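Local coordinates for protein polycyclic ketone monooxygenase (Myceliophthora thermophila, PDB 5MQ6) that catalyses the FAD- and NADPH-dependent Baeyer-Villiger oxidation of ketones, bulky polycyclic ones in particular, inserting one oxygen atom beside the carbonyl to give esters or lactones, at residues Asp337-Asp342 with Gln348-Ala353. Residues are numbered along the deposited sequence; the frame is centred on the assembly and turned at random.
Sequences DSYLTD and QENMVA
The carboxamide nitrogen of Q348 bridges two hydroxyls on consecutive residues, S338 and Y339. NE2 of Q348 donates to OG of S338 at 2.8 Å. Its second bond, to OH of Y339, is longer at 3.1 Å. Both are fairly straight; OH of Y339 lies in the amide plane, whereas OG of S338 is tilted slightly from it. These two N-H bonds, with the one that OE1 of Q348 accepts from the backbone N of E345, hold the rotation of the carboxamide. Its plane stands almost perpendicular (83°) to the Y339 ring. The ring reaches the loop because CG of Y339 lies anti to the carbonyl carbon (chi1 -71°), and its phenol end meets the N350 side chain. The N350 amide stacks over one face, 22° from parallel, with ND2 3.9 Å above the plane of the Y339 ring and offset toward the rim. The closest approach to N350 is 3.0 Å, from OH of Y339 to CA of N350, evidence of tight packing. A water in the ring plane makes a short contact with OH of Y339 and donates to O of Q348, so it probably links the phenol to the loop backbone. A phenylalanine in place of Y339 would probably keep the stack on N350 but leave NE2 of Q348 short of one acceptor. In the second shell, N335 receives a hydrogen bond from the S338 hydroxyl and also binds the backbone of E349 and M351. ND2 of N350 is hydrogen-bonded to T357, which probably helps hold the stacked amide. OD1 of N350 accepts from the backbone N of A353 at 2.8 Å, making an Asx motif. The whole is surface packing away from the cofactor sites, tying segment 337-342 to the loop that follows helix 328-340.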
loop_
_atom_site.group_PDB
_atom_site.type_symbol
_atom_site.label_atom_id
_atom_site.label_comp_id
_atom_site.label_asym_id
_atom_site.label_seq_id
_atom_site.Cartn_x
_atom_site.Cartn_y
_atom_site.Cartn_z
ATOM N N ASP A 337 16.911 2.683 -1.028
ATOM C CA ASP A 337 16.575 1.430 -0.442
ATOM C C ASP A 337 17.789 0.749 0.217
ATOM O O ASP A 337 17.570 -0.143 1.053
ATOM C CB ASP A 337 16.024 0.480 -1.513
ATOM C CG ASP A 337 15.097 -0.569 -0.929
ATOM O OD1 ASP A 337 14.114 -0.161 -0.190
ATOM O OD2 ASP A 337 15.334 -1.794 -1.242
ATOM N N SER A 338 19.037 1.095 -0.173
ATOM C CA SER A 338 20.210 0.501 0.456
ATOM C C SER A 338 20.279 0.822 1.914
ATOM O O SER A 338 20.827 0.015 2.661
ATOM C CB SER A 338 21.504 0.910 -0.229
ATOM O OG SER A 338 21.833 2.357 -0.037
ATOM N N TYR A 339 19.665 1.942 2.351
ATOM C CA TYR A 339 19.680 2.297 3.775
ATOM C C TYR A 339 18.656 1.493 4.553
ATOM O O TYR A 339 18.851 1.147 5.690
ATOM C CB TYR A 339 19.421 3.829 3.926
ATOM C CG TYR A 339 20.611 4.618 3.454
ATOM C CD1 TYR A 339 21.747 4.844 4.301
ATOM C CD2 TYR A 339 20.710 5.008 2.154
ATOM C CE1 TYR A 339 22.903 5.509 3.804
ATOM C CE2 TYR A 339 21.823 5.663 1.666
ATOM C CZ TYR A 339 22.929 5.915 2.468
ATOM O OH TYR A 339 23.989 6.562 1.853
ATOM N N LEU A 340 17.540 1.204 3.929
ATOM C CA LEU A 340 16.471 0.478 4.538
ATOM C C LEU A 340 16.672 -1.020 4.543
ATOM O O LEU A 340 16.038 -1.722 5.335
ATOM C CB LEU A 340 15.125 0.812 3.798
ATOM C CG LEU A 340 14.766 2.246 4.068
ATOM C CD1 LEU A 340 13.855 2.849 2.967
ATOM C CD2 LEU A 340 14.191 2.395 5.482
ATOM N N THR A 341 17.560 -1.518 3.688
ATOM C CA THR A 341 17.899 -2.952 3.670
ATOM C C THR A 341 19.226 -3.178 4.443
ATOM O O THR A 341 19.835 -4.255 4.418
ATOM C CB THR A 341 18.022 -3.470 2.230
ATOM O OG1 THR A 341 18.965 -2.693 1.464
ATOM C CG2 THR A 341 16.738 -3.414 1.553
ATOM N N ASP A 342 19.681 -2.170 5.133
ATOM C CA ASP A 342 20.919 -2.276 5.949
ATOM C C ASP A 342 22.091 -2.680 5.043
ATOM O O ASP A 342 22.854 -3.628 5.318
ATOM C CB ASP A 342 20.681 -3.183 7.151
ATOM C CG ASP A 342 21.870 -3.234 8.137
ATOM O OD1 ASP A 342 22.603 -2.233 8.231
ATOM O OD2 ASP A 342 22.052 -4.280 8.848
ATOM N N GLN A 348 29.466 5.599 0.643
ATOM C CA GLN A 348 28.539 5.944 -0.457
ATOM C C GLN A 348 27.851 7.267 -0.178
ATOM O O GLN A 348 27.635 7.657 0.981
ATOM C CB GLN A 348 27.481 4.881 -0.717
ATOM C CG GLN A 348 26.364 4.741 0.298
ATOM C CD GLN A 348 25.297 3.743 -0.188
ATOM O OE1 GLN A 348 25.606 2.652 -0.689
ATOM N NE2 GLN A 348 24.061 4.114 -0.045
ATOM N N GLU A 349 27.519 7.960 -1.252
ATOM C CA GLU A 349 26.661 9.161 -1.175
ATOM C C GLU A 349 25.283 8.723 -0.665
ATOM O O GLU A 349 24.764 7.688 -1.096
ATOM C CB GLU A 349 26.526 9.786 -2.562
ATOM C CG GLU A 349 25.703 11.036 -2.546
ATOM C CD GLU A 349 25.452 11.622 -3.889
ATOM O OE1 GLU A 349 25.990 11.081 -4.855
ATOM O OE2 GLU A 349 24.663 12.606 -3.984
ATOM N N ASN A 350 24.752 9.445 0.307
ATOM C CA ASN A 350 23.383 9.306 0.716
ATOM C C ASN A 350 22.621 10.305 -0.116
ATOM O O ASN A 350 22.508 11.471 0.207
ATOM C CB ASN A 350 23.247 9.594 2.197
ATOM C CG ASN A 350 21.875 9.390 2.672
ATOM O OD1 ASN A 350 20.913 9.326 1.876
ATOM N ND2 ASN A 350 21.733 9.367 3.962
ATOM N N MET A 351 22.081 9.844 -1.226
ATOM C CA MET A 351 21.488 10.782 -2.170
ATOM C C MET A 351 20.241 11.458 -1.601
ATOM O O MET A 351 20.021 12.691 -1.769
ATOM C CB MET A 351 21.085 10.034 -3.419
ATOM C CG MET A 351 22.229 9.416 -4.150
ATOM S SD MET A 351 21.768 8.603 -5.723
ATOM C CE MET A 351 23.388 8.103 -6.231
ATOM N N VAL A 352 19.381 10.670 -0.966
ATOM C CA VAL A 352 18.125 11.216 -0.484
ATOM C C VAL A 352 18.281 11.969 0.805
ATOM O O VAL A 352 17.628 13.071 0.982
ATOM C CB VAL A 352 17.015 10.131 -0.388
ATOM C CG1 VAL A 352 15.730 10.774 0.078
ATOM C CG2 VAL A 352 16.765 9.509 -1.766
ATOM N N ALA A 353 19.047 11.368 1.722
ATOM C CA ALA A 353 19.439 12.050 2.979
ATOM C C ALA A 353 18.272 12.603 3.778
ATOM O O ALA A 353 18.270 13.762 4.231
ATOM C CB ALA A 353 20.426 13.190 2.682
HETATM O O HOH W 1 25.946 7.074 3.257
#